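Local coordinates for maternal protein tudor (Drosophila melanogaster, PDB 3NTK), which functions in primordial germ cell formation and probably in the Piwi-piRNA pathway, binding methylarginine-bearing Aubergine through extended Tudor domains, of which this is the last, at residues C54-P59 with A89-F94; F64-I69 with H81-G86; S108-L113 with T148-V153. All blocks are in the same frame, centred on the assembly; numbering follows the deposited sequence.

Contact 1 of 3, residues C54-P59 with A89-F94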
loop_
_atom_site.group_PDB
_atom_site.type_symbol
_atom_site.label_atom_id
_atom_site.label_comp_id
_atom_site.label_asym_id
_atom_site.label_seq_id
_atom_site.Cartn_x
_atom_site.Cartn_y
_atom_site.Cartn_z
ATOM N N CYS A 54 7.205 -9.457 -9.861
ATOM C CA CYS A 54 6.472 -10.580 -10.423
ATOM C C CYS A 54 5.010 -10.506 -10.011
ATOM O O CYS A 54 4.530 -9.477 -9.538
ATOM C CB CYS A 54 7.072 -11.894 -9.914
ATOM S SG CYS A 54 6.930 -12.109 -8.108
ATOM N N VAL A 55 4.310 -11.610 -10.225
ATOM C CA VAL A 55 2.913 -11.749 -9.856
ATOM C C VAL A 55 2.969 -12.828 -8.788
ATOM O O VAL A 55 3.520 -13.901 -9.022
ATOM C CB VAL A 55 2.060 -12.231 -11.049
ATOM C CG1 VAL A 55 0.630 -12.481 -10.603
ATOM C CG2 VAL A 55 2.083 -11.186 -12.155
ATOM N N ALA A 56 2.424 -12.540 -7.612
ATOM C CA ALA A 56 2.456 -13.494 -6.518
ATOM C C ALA A 56 1.086 -13.653 -5.874
ATOM O O ALA A 56 0.276 -12.727 -5.862
ATOM C CB ALA A 56 3.482 -13.051 -5.475
ATOM N N GLN A 57 0.831 -14.835 -5.332
ATOM C CA GLN A 57 -0.451 -15.092 -4.703
ATOM C C GLN A 57 -0.415 -14.793 -3.209
ATOM O O GLN A 57 0.498 -15.211 -2.504
ATOM C CB GLN A 57 -0.861 -16.549 -4.931
ATOM C CG GLN A 57 -2.222 -16.891 -4.364
ATOM C CD GLN A 57 -2.624 -18.322 -4.661
ATOM O OE1 GLN A 57 -1.912 -19.264 -4.311
ATOM N NE2 GLN A 57 -3.765 -18.489 -5.315
ATOM N N PHE A 58 -1.409 -14.049 -2.747
ATOM C CA PHE A 58 -1.540 -13.707 -1.333
ATOM C C PHE A 58 -2.309 -14.882 -0.729
ATOM O O PHE A 58 -3.495 -15.048 -0.994
ATOM C CB PHE A 58 -2.338 -12.406 -1.196
ATOM C CG PHE A 58 -2.512 -11.931 0.223
ATOM C CD1 PHE A 58 -1.572 -12.234 1.201
ATOM C CD2 PHE A 58 -3.591 -11.124 0.562
ATOM C CE1 PHE A 58 -1.704 -11.733 2.504
ATOM C CE2 PHE A 58 -3.733 -10.615 1.860
ATOM C CZ PHE A 58 -2.788 -10.921 2.828
ATOM N N PRO A 59 -1.634 -15.714 0.080
ATOM C CA PRO A 59 -2.220 -16.893 0.733
ATOM C C PRO A 59 -3.538 -16.666 1.462
ATOM O O PRO A 59 -4.411 -17.531 1.469
ATOM C CB PRO A 59 -1.117 -17.342 1.686
ATOM C CG PRO A 59 0.130 -16.932 0.966
ATOM C CD PRO A 59 -0.231 -15.545 0.494
ATOM N N ALA A 89 3.700 -10.373 2.726
ATOM C CA ALA A 89 3.281 -11.725 3.058
ATOM C C ALA A 89 4.272 -12.726 2.497
ATOM O O ALA A 89 4.997 -12.432 1.548
ATOM C CB ALA A 89 1.899 -11.992 2.489
ATOM N N VAL A 90 4.308 -13.906 3.104
ATOM C CA VAL A 90 5.193 -14.970 2.659
ATOM C C VAL A 90 4.357 -15.837 1.731
ATOM O O VAL A 90 3.231 -16.199 2.070
ATOM C CB VAL A 90 5.678 -15.832 3.844
ATOM C CG1 VAL A 90 6.528 -16.988 3.333
ATOM C CG2 VAL A 90 6.475 -14.975 4.820
ATOM N N THR A 91 4.898 -16.154 0.561
ATOM C CA THR A 91 4.173 -16.971 -0.406
ATOM C C THR A 91 5.110 -17.905 -1.163
ATOM O O THR A 91 6.325 -17.759 -1.099
ATOM C CB THR A 91 3.416 -16.085 -1.421
ATOM O OG1 THR A 91 2.665 -16.913 -2.318
ATOM C CG2 THR A 91 4.391 -15.232 -2.222
ATOM N N GLN A 92 4.536 -18.875 -1.866
ATOM C CA GLN A 92 5.316 -19.835 -2.642
ATOM C C GLN A 92 4.876 -19.832 -4.098
ATOM O O GLN A 92 5.478 -20.504 -4.932
ATOM C CB GLN A 92 5.128 -21.254 -2.094
ATOM C CG GLN A 92 5.641 -21.477 -0.688
ATOM C CD GLN A 92 5.494 -22.924 -0.252
ATOM O OE1 GLN A 92 4.390 -23.464 -0.230
ATOM N NE2 GLN A 92 6.611 -23.557 0.090
ATOM N N GLN A 93 3.826 -19.077 -4.404
ATOM C CA GLN A 93 3.300 -19.040 -5.762
ATOM C C GLN A 93 3.666 -17.763 -6.508
ATOM O O GLN A 93 3.196 -16.676 -6.164
ATOM C CB GLN A 93 1.776 -19.204 -5.725
ATOM C CG GLN A 93 1.305 -20.458 -4.986
ATOM C CD GLN A 93 1.942 -21.735 -5.524
ATOM O OE1 GLN A 93 2.132 -21.886 -6.731
ATOM N NE2 GLN A 93 2.262 -22.665 -4.626
ATOM N N PHE A 94 4.501 -17.904 -7.532
ATOM C CA PHE A 94 4.936 -16.758 -8.320
ATOM C C PHE A 94 4.763 -17.011 -9.804
ATOM O O PHE A 94 5.059 -18.106 -10.305
ATOM C CB PHE A 94 6.414 -16.447 -8.068
ATOM C CG PHE A 94 6.799 -16.466 -6.622
ATOM C CD1 PHE A 94 7.202 -17.649 -6.013
ATOM C CD2 PHE A 94 6.747 -15.307 -5.864
ATOM C CE1 PHE A 94 7.549 -17.676 -4.664
ATOM C CE2 PHE A 94 7.091 -15.322 -4.511
ATOM C CZ PHE A 94 7.494 -16.511 -3.913
#

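Contact 2 of 3, residues F64-I69 with H81-G86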
loop_
_atom_site.group_PDB
_atom_site.type_symbol
_atom_site.label_atom_id
_atom_site.label_comp_id
_atom_site.label_asym_id
_atom_site.label_seq_id
_atom_site.Cartn_x
_atom_site.Cartn_y
_atom_site.Cartn_z
ATOM N N PHE A 64 -3.989 -13.264 -7.019
ATOM C CA PHE A 64 -2.662 -12.890 -7.512
ATOM C C PHE A 64 -2.547 -11.369 -7.663
ATOM O O PHE A 64 -3.447 -10.719 -8.202
ATOM C CB PHE A 64 -2.357 -13.566 -8.854
ATOM C CG PHE A 64 -1.979 -15.015 -8.730
ATOM C CD1 PHE A 64 -2.953 -16.006 -8.753
ATOM C CD2 PHE A 64 -0.650 -15.387 -8.552
ATOM C CE1 PHE A 64 -2.612 -17.349 -8.599
ATOM C CE2 PHE A 64 -0.298 -16.728 -8.397
ATOM C CZ PHE A 64 -1.285 -17.709 -8.421
ATOM N N TYR A 65 -1.432 -10.816 -7.188
ATOM C CA TYR A 65 -1.170 -9.373 -7.244
ATOM C C TYR A 65 0.260 -9.096 -7.719
ATOM O O TYR A 65 1.123 -9.986 -7.684
ATOM C CB TYR A 65 -1.274 -8.749 -5.849
ATOM C CG TYR A 65 -2.588 -8.912 -5.129
ATOM C CD1 TYR A 65 -3.705 -8.161 -5.493
ATOM C CD2 TYR A 65 -2.704 -9.789 -4.054
ATOM C CE1 TYR A 65 -4.911 -8.276 -4.794
ATOM C CE2 TYR A 65 -3.905 -9.914 -3.350
ATOM C CZ TYR A 65 -4.999 -9.154 -3.724
ATOM O OH TYR A 65 -6.178 -9.269 -3.020
ATOM N N ARG A 66 0.516 -7.856 -8.134
ATOM C CA ARG A 66 1.871 -7.482 -8.537
ATOM C C ARG A 66 2.653 -7.487 -7.231
ATOM O O ARG A 66 2.161 -7.018 -6.196
ATOM C CB ARG A 66 1.910 -6.079 -9.166
ATOM C CG ARG A 66 1.175 -5.960 -10.504
ATOM C CD ARG A 66 1.676 -4.765 -11.315
ATOM N NE ARG A 66 1.385 -3.493 -10.658
ATOM C CZ ARG A 66 1.827 -2.312 -11.079
ATOM N NH1 ARG A 66 2.589 -2.230 -12.164
ATOM N NH2 ARG A 66 1.506 -1.207 -10.414
ATOM N N ALA A 67 3.875 -8.002 -7.268
ATOM C CA ALA A 67 4.663 -8.084 -6.056
ATOM C C ALA A 67 6.162 -7.930 -6.281
ATOM O O ALA A 67 6.684 -8.227 -7.360
ATOM C CB ALA A 67 4.384 -9.417 -5.365
ATOM N N GLN A 68 6.843 -7.447 -5.252
ATOM C CA GLN A 68 8.285 -7.299 -5.299
ATOM C C GLN A 68 8.854 -8.179 -4.198
ATOM O O GLN A 68 8.430 -8.104 -3.042
ATOM C CB GLN A 68 8.718 -5.844 -5.070
ATOM C CG GLN A 68 10.235 -5.698 -5.038
ATOM C CD GLN A 68 10.700 -4.259 -4.943
ATOM O OE1 GLN A 68 10.249 -3.506 -4.083
ATOM N NE2 GLN A 68 11.616 -3.875 -5.825
ATOM N N ILE A 69 9.802 -9.030 -4.560
ATOM C CA ILE A 69 10.419 -9.917 -3.588
ATOM C C ILE A 69 11.313 -9.126 -2.638
ATOM O O ILE A 69 12.164 -8.347 -3.072
ATOM C CB ILE A 69 11.238 -11.002 -4.299
ATOM C CG1 ILE A 69 10.306 -11.845 -5.173
ATOM C CG2 ILE A 69 11.975 -11.860 -3.271
ATOM C CD1 ILE A 69 11.004 -12.953 -5.940
ATOM N N HIS A 81 6.223 -7.963 -1.153
ATOM C CA HIS A 81 5.498 -6.744 -0.853
ATOM C C HIS A 81 4.563 -6.507 -2.026
ATOM O O HIS A 81 5.013 -6.384 -3.170
ATOM C CB HIS A 81 6.456 -5.562 -0.719
ATOM C CG HIS A 81 5.771 -4.273 -0.395
ATOM N ND1 HIS A 81 5.487 -3.319 -1.347
ATOM C CD2 HIS A 81 5.273 -3.800 0.772
ATOM C CE1 HIS A 81 4.846 -2.312 -0.780
ATOM N NE2 HIS A 81 4.704 -2.579 0.506
ATOM N N PHE A 82 3.261 -6.469 -1.756
ATOM C CA PHE A 82 2.282 -6.236 -2.810
ATOM C C PHE A 82 2.231 -4.732 -3.046
ATOM O O PHE A 82 1.586 -3.981 -2.313
ATOM C CB PHE A 82 0.934 -6.811 -2.382
ATOM C CG PHE A 82 0.954 -8.308 -2.243
ATOM C CD1 PHE A 82 1.118 -9.117 -3.364
ATOM C CD2 PHE A 82 0.842 -8.910 -0.994
ATOM C CE1 PHE A 82 1.169 -10.512 -3.242
ATOM C CE2 PHE A 82 0.894 -10.299 -0.863
ATOM C CZ PHE A 82 1.057 -11.099 -1.990
ATOM N N ILE A 83 2.936 -4.301 -4.085
ATOM C CA ILE A 83 3.064 -2.884 -4.391
ATOM C C ILE A 83 1.791 -2.069 -4.570
ATOM O O ILE A 83 1.796 -0.858 -4.351
ATOM C CB ILE A 83 3.951 -2.670 -5.630
ATOM C CG1 ILE A 83 3.290 -3.273 -6.871
ATOM C CG2 ILE A 83 5.326 -3.294 -5.387
ATOM C CD1 ILE A 83 4.011 -2.907 -8.163
ATOM N N ASP A 84 0.699 -2.707 -4.963
ATOM C CA ASP A 84 -0.526 -1.947 -5.159
ATOM C C ASP A 84 -1.421 -1.931 -3.926
ATOM O O ASP A 84 -2.418 -1.215 -3.895
ATOM C CB ASP A 84 -1.293 -2.485 -6.368
ATOM C CG ASP A 84 -0.469 -2.421 -7.646
ATOM O OD1 ASP A 84 0.208 -1.388 -7.855
ATOM O OD2 ASP A 84 -0.494 -3.394 -8.434
ATOM N N PHE A 85 -1.048 -2.693 -2.903
ATOM C CA PHE A 85 -1.857 -2.755 -1.688
ATOM C C PHE A 85 -1.101 -2.511 -0.388
ATOM O O PHE A 85 -1.688 -2.524 0.698
ATOM C CB PHE A 85 -2.607 -4.089 -1.643
ATOM C CG PHE A 85 -3.584 -4.254 -2.771
ATOM C CD1 PHE A 85 -3.152 -4.660 -4.031
ATOM C CD2 PHE A 85 -4.925 -3.927 -2.596
ATOM C CE1 PHE A 85 -4.040 -4.733 -5.101
ATOM C CE2 PHE A 85 -5.819 -3.995 -3.657
ATOM C CZ PHE A 85 -5.376 -4.400 -4.914
ATOM N N GLY A 86 0.203 -2.292 -0.500
ATOM C CA GLY A 86 1.020 -1.988 0.661
ATOM C C GLY A 86 1.261 -3.014 1.754
ATOM O O GLY A 86 1.837 -2.667 2.785
HETATM O O HOH W 1 0.047 -5.383 -5.469
HETATM O O HOH W 2 -1.590 -5.765 -7.909
#

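Contact 3 of 3, residues S108-L113 with T148-V153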
loop_
_atom_site.group_PDB
_atom_site.type_symbol
_atom_site.label_atom_id
_atom_site.label_comp_id
_atom_site.label_asym_id
_atom_site.label_seq_id
_atom_site.Cartn_x
_atom_site.Cartn_y
_atom_site.Cartn_z
ATOM N N SER A 108 -0.131 1.795 -4.420
ATOM C CA SER A 108 -0.267 2.053 -2.988
ATOM C C SER A 108 0.930 2.970 -2.725
ATOM O O SER A 108 1.976 2.842 -3.380
ATOM C CB SER A 108 -0.172 0.772 -2.141
ATOM O OG SER A 108 1.147 0.263 -2.063
ATOM N N ARG A 109 0.778 3.910 -1.802
ATOM C CA ARG A 109 1.861 4.835 -1.502
ATOM C C ARG A 109 2.235 4.817 -0.042
ATOM O O ARG A 109 1.365 4.848 0.827
ATOM C CB ARG A 109 1.461 6.254 -1.884
ATOM C CG ARG A 109 1.037 6.380 -3.314
ATOM C CD ARG A 109 0.792 7.820 -3.681
ATOM N NE ARG A 109 0.239 7.919 -5.024
ATOM C CZ ARG A 109 0.119 9.059 -5.692
ATOM N NH1 ARG A 109 0.518 10.197 -5.138
ATOM N NH2 ARG A 109 -0.406 9.055 -6.908
ATOM N N HIS A 110 3.535 4.753 0.227
ATOM C CA HIS A 110 4.003 4.772 1.595
ATOM C C HIS A 110 4.003 6.228 2.052
ATOM O O HIS A 110 4.421 7.128 1.306
ATOM C CB HIS A 110 5.416 4.191 1.704
ATOM C CG HIS A 110 5.912 4.095 3.112
ATOM N ND1 HIS A 110 6.989 4.822 3.574
ATOM C CD2 HIS A 110 5.446 3.395 4.176
ATOM C CE1 HIS A 110 7.164 4.575 4.861
ATOM N NE2 HIS A 110 6.242 3.713 5.251
ATOM N N CYS A 111 3.537 6.449 3.277
ATOM C CA CYS A 111 3.457 7.783 3.867
ATOM C C CYS A 111 3.920 7.784 5.310
ATOM O O CYS A 111 3.916 6.750 5.977
ATOM C CB CYS A 111 2.009 8.287 3.897
ATOM S SG CYS A 111 1.145 8.400 2.343
ATOM N N GLU A 112 4.305 8.964 5.791
ATOM C CA GLU A 112 4.686 9.134 7.185
ATOM C C GLU A 112 4.180 10.517 7.569
ATOM O O GLU A 112 4.311 11.470 6.805
ATOM C CB GLU A 112 6.201 9.012 7.408
ATOM C CG GLU A 112 7.088 10.065 6.782
ATOM C CD GLU A 112 8.544 9.913 7.226
ATOM O OE1 GLU A 112 9.071 8.780 7.150
ATOM O OE2 GLU A 112 9.171 10.915 7.646
ATOM N N LEU A 113 3.577 10.614 8.745
ATOM C CA LEU A 113 3.031 11.884 9.191
ATOM C C LEU A 113 4.068 12.911 9.588
ATOM O O LEU A 113 5.133 12.580 10.110
ATOM C CB LEU A 113 2.101 11.687 10.392
ATOM C CG LEU A 113 0.703 11.111 10.181
ATOM C CD1 LEU A 113 -0.041 11.120 11.514
ATOM C CD2 LEU A 113 -0.042 11.935 9.149
ATOM N N THR A 148 13.238 8.151 -1.241
ATOM C CA THR A 148 12.824 6.749 -1.207
ATOM C C THR A 148 11.430 6.558 -1.800
ATOM O O THR A 148 10.969 5.427 -1.977
ATOM C CB THR A 148 12.794 6.216 0.231
ATOM O OG1 THR A 148 11.899 7.019 1.014
ATOM C CG2 THR A 148 14.182 6.258 0.845
ATOM N N GLY A 149 10.759 7.665 -2.095
ATOM C CA GLY A 149 9.427 7.590 -2.663
ATOM C C GLY A 149 8.347 7.846 -1.629
ATOM O O GLY A 149 7.189 8.066 -1.975
ATOM N N THR A 150 8.731 7.820 -0.358
ATOM C CA THR A 150 7.786 8.044 0.732
ATOM C C THR A 150 7.276 9.482 0.773
ATOM O O THR A 150 8.054 10.423 0.614
ATOM C CB THR A 150 8.438 7.734 2.087
ATOM O OG1 THR A 150 8.811 6.351 2.131
ATOM C CG2 THR A 150 7.472 8.045 3.237
ATOM N N HIS A 151 5.969 9.645 0.982
ATOM C CA HIS A 151 5.368 10.972 1.083
ATOM C C HIS A 151 5.300 11.398 2.548
ATOM O O HIS A 151 4.885 10.612 3.396
ATOM C CB HIS A 151 3.916 10.987 0.590
ATOM C CG HIS A 151 3.750 10.851 -0.889
ATOM N ND1 HIS A 151 4.475 11.592 -1.796
ATOM C CD2 HIS A 151 2.868 10.124 -1.616
ATOM C CE1 HIS A 151 4.047 11.330 -3.018
ATOM N NE2 HIS A 151 3.071 10.443 -2.936
ATOM N N VAL A 152 5.699 12.632 2.842
ATOM C CA VAL A 152 5.571 13.162 4.201
ATOM C C VAL A 152 4.245 13.903 4.071
ATOM O O VAL A 152 4.105 14.766 3.214
ATOM C CB VAL A 152 6.684 14.155 4.561
ATOM C CG1 VAL A 152 6.386 14.787 5.931
ATOM C CG2 VAL A 152 8.029 13.434 4.593
ATOM N N VAL A 153 3.272 13.559 4.907
ATOM C CA VAL A 153 1.946 14.153 4.785
ATOM C C VAL A 153 1.291 14.659 6.067
ATOM O O VAL A 153 1.763 14.412 7.172
ATOM C CB VAL A 153 0.957 13.121 4.170
ATOM C CG1 VAL A 153 1.547 12.503 2.904
ATOM C CG2 VAL A 153 0.640 12.025 5.198
HETATM O O HOH W 3 4.730 7.188 -1.489
#

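Contact 1 of 3, residues C54-P59 with A89-F94
A56 and F94 pair where the first and last strands of the SH3-like Tudor barrel meet and close it. They are an antiparallel non-hydrogen-bonded pair, with A56 CA and F94 CA 4.5 Å apart. One residue further on, Q57 N donates to Q93 O at 3.1 Å, tilted 20° from the carbonyl plane. F94 CA adds a CA-H...O contact to V55 O at 3.3 Å.

T91 supplies the second hydrogen bond of the seam. Its OG1 stands anti to the backbone N (chi1 -177°) and donates to Q57 O at 2.8 Å, in the carbonyl plane. The same OG1 accepts from Q93 N at 3.2 Å, which makes an ST turn. One hydroxyl thus ties the turn to the facing strand.

The A56 and F94 side chains lie on the same face of the sheet, with A56 CB against F94 CD2. C54 SG comes in at the edge of the F94 ring, 3.9 Å from CD2, a sulfur-aromatic contact. The F94 side chain also touches C78 and V80 of strand 78-82. Q57 and Q93 run side by side and point the same way. Their amide planes are 68° apart, and Q57 OE1 meets Q93 CG at 3.5 Å. The amide nitrogen of Q57 is bonded to E62 O. At the other end, A89 CB touches F58 CE1 and P59 CG lies by V90 O.

The closure therefore mixes two chemistries. A buried apolar patch of C54, A56 and F94 lies beside a short polar seam in which the T91 hydroxyl binds both Q57 O and Q93 N.

Contact 2 of 3, residues F64-I69 with H81-G86
D84 OD2 is gripped by R66 NE at 2.9 Å and by water 2, which donates at 2.7 Å. D84 OD1 takes R66 NH2, also at 2.9 Å, and the backbone N of Y107. R66 thus meets the carboxylate side-on, and each carboxylate oxygen accepts through its syn lone pair. The two planes are 18° apart, nearly coplanar. I83 CD1 covers one face of the guanidinium, 3.5 Å above it and toward the rim. Water 2 also accepts from R66 N, and water 1 joins R66 O to D84 N. R66 NH1 bonds L101 O and P104 O, and NH2 also bonds A105 O. An alanine in place of R66 would probably leave the buried D84 carboxylate without its countercharge and three carbonyls without their donor.

Q68 and H81 form an antiparallel hydrogen-bonded pair, with H81 N to Q68 O at 2.9 Å. The edge of the Y65 ring points at the face of F82, centroids 5.4 Å apart and planes at 67°. Y65 CD1 reaches F85 CE1 at 3.5 Å. This aromatic cluster, joined by F58, is consistent with the methylarginine cage of Tudor domains.

The contact spans the hairpin of strands 63-72 and 78-82, between strands 53-58 and 87-95. M31 of helix 25-38 packs on both R66 and D84.

Contact 3 of 3, residues S108-L113 with T148-V153
C111, E112 and L113 pair in parallel with H151, V152 and V153, the two short strand axes 39° apart. The backbone bonds run in turn from one strand to the other. H151 N donates to H110 O at 3.0 Å, E112 N to H151 O at 3.0 Å, and V153 N to E112 O at 3.0 Å. Just before the first of these, water 3 donates to both H110 O and G149 O, bridging the strand to the loop before H151.

H110 ND1 and T150 OG1 lie 2.8 Å apart in a nearly straight hydrogen bond (169°). The hydroxyl sits at the ring edge, in plane. H110 CG is anti to the backbone N (chi1 -176°), which places the ring beside T150. H110 NE2 bonds S16 OG.

R109 runs extended past the H151 ring. Its CD lies at the ring edge, in plane, 3.6 Å from H151 NE2. Its NH1 makes a weak hydrogen bond to the same NE2 at 3.4 Å, but the stronger partner of the guanidinium is D24. E112 lies on the V152 face of the sheet, with its carboxylate in a salt bridge to K146. On the opposite face C111 SG meets V153 CG1 at 4.2 Å, and L113 CD2 meets V153 CG2 at 4.0 Å.

This parallel pair belongs to the OB-fold part of the extended Tudor domain. C111, L113 and V153 make a buried apolar patch on one face, while R109, H110 and E112 have further partners in D24, S16 and K146. The H110 imidazole, with a bond at each nitrogen, is likely to have little freedom to turn.

Contacts 1 and 2 share one antiparallel four-stranded sheet, the Tudor barrel, and their centres are 9 Å apart. The segments of contact 2 fall between those of contact 1 along the chain, so contact 1 joins the outer strands and contact 2 the inner hairpin. They touch directly: C54 O lies 2.8 Å from A67 N, a probable hydrogen bond. Contact 3 comes later in sequence, in the mixed sheet of the OB-fold part. Its centre is 16 Å from that of contact 2 and 24 Å from that of contact 1. S108 OG reaches I83 O at 2.6 Å, a probable hydrogen bond that links the two parts of the extended domain.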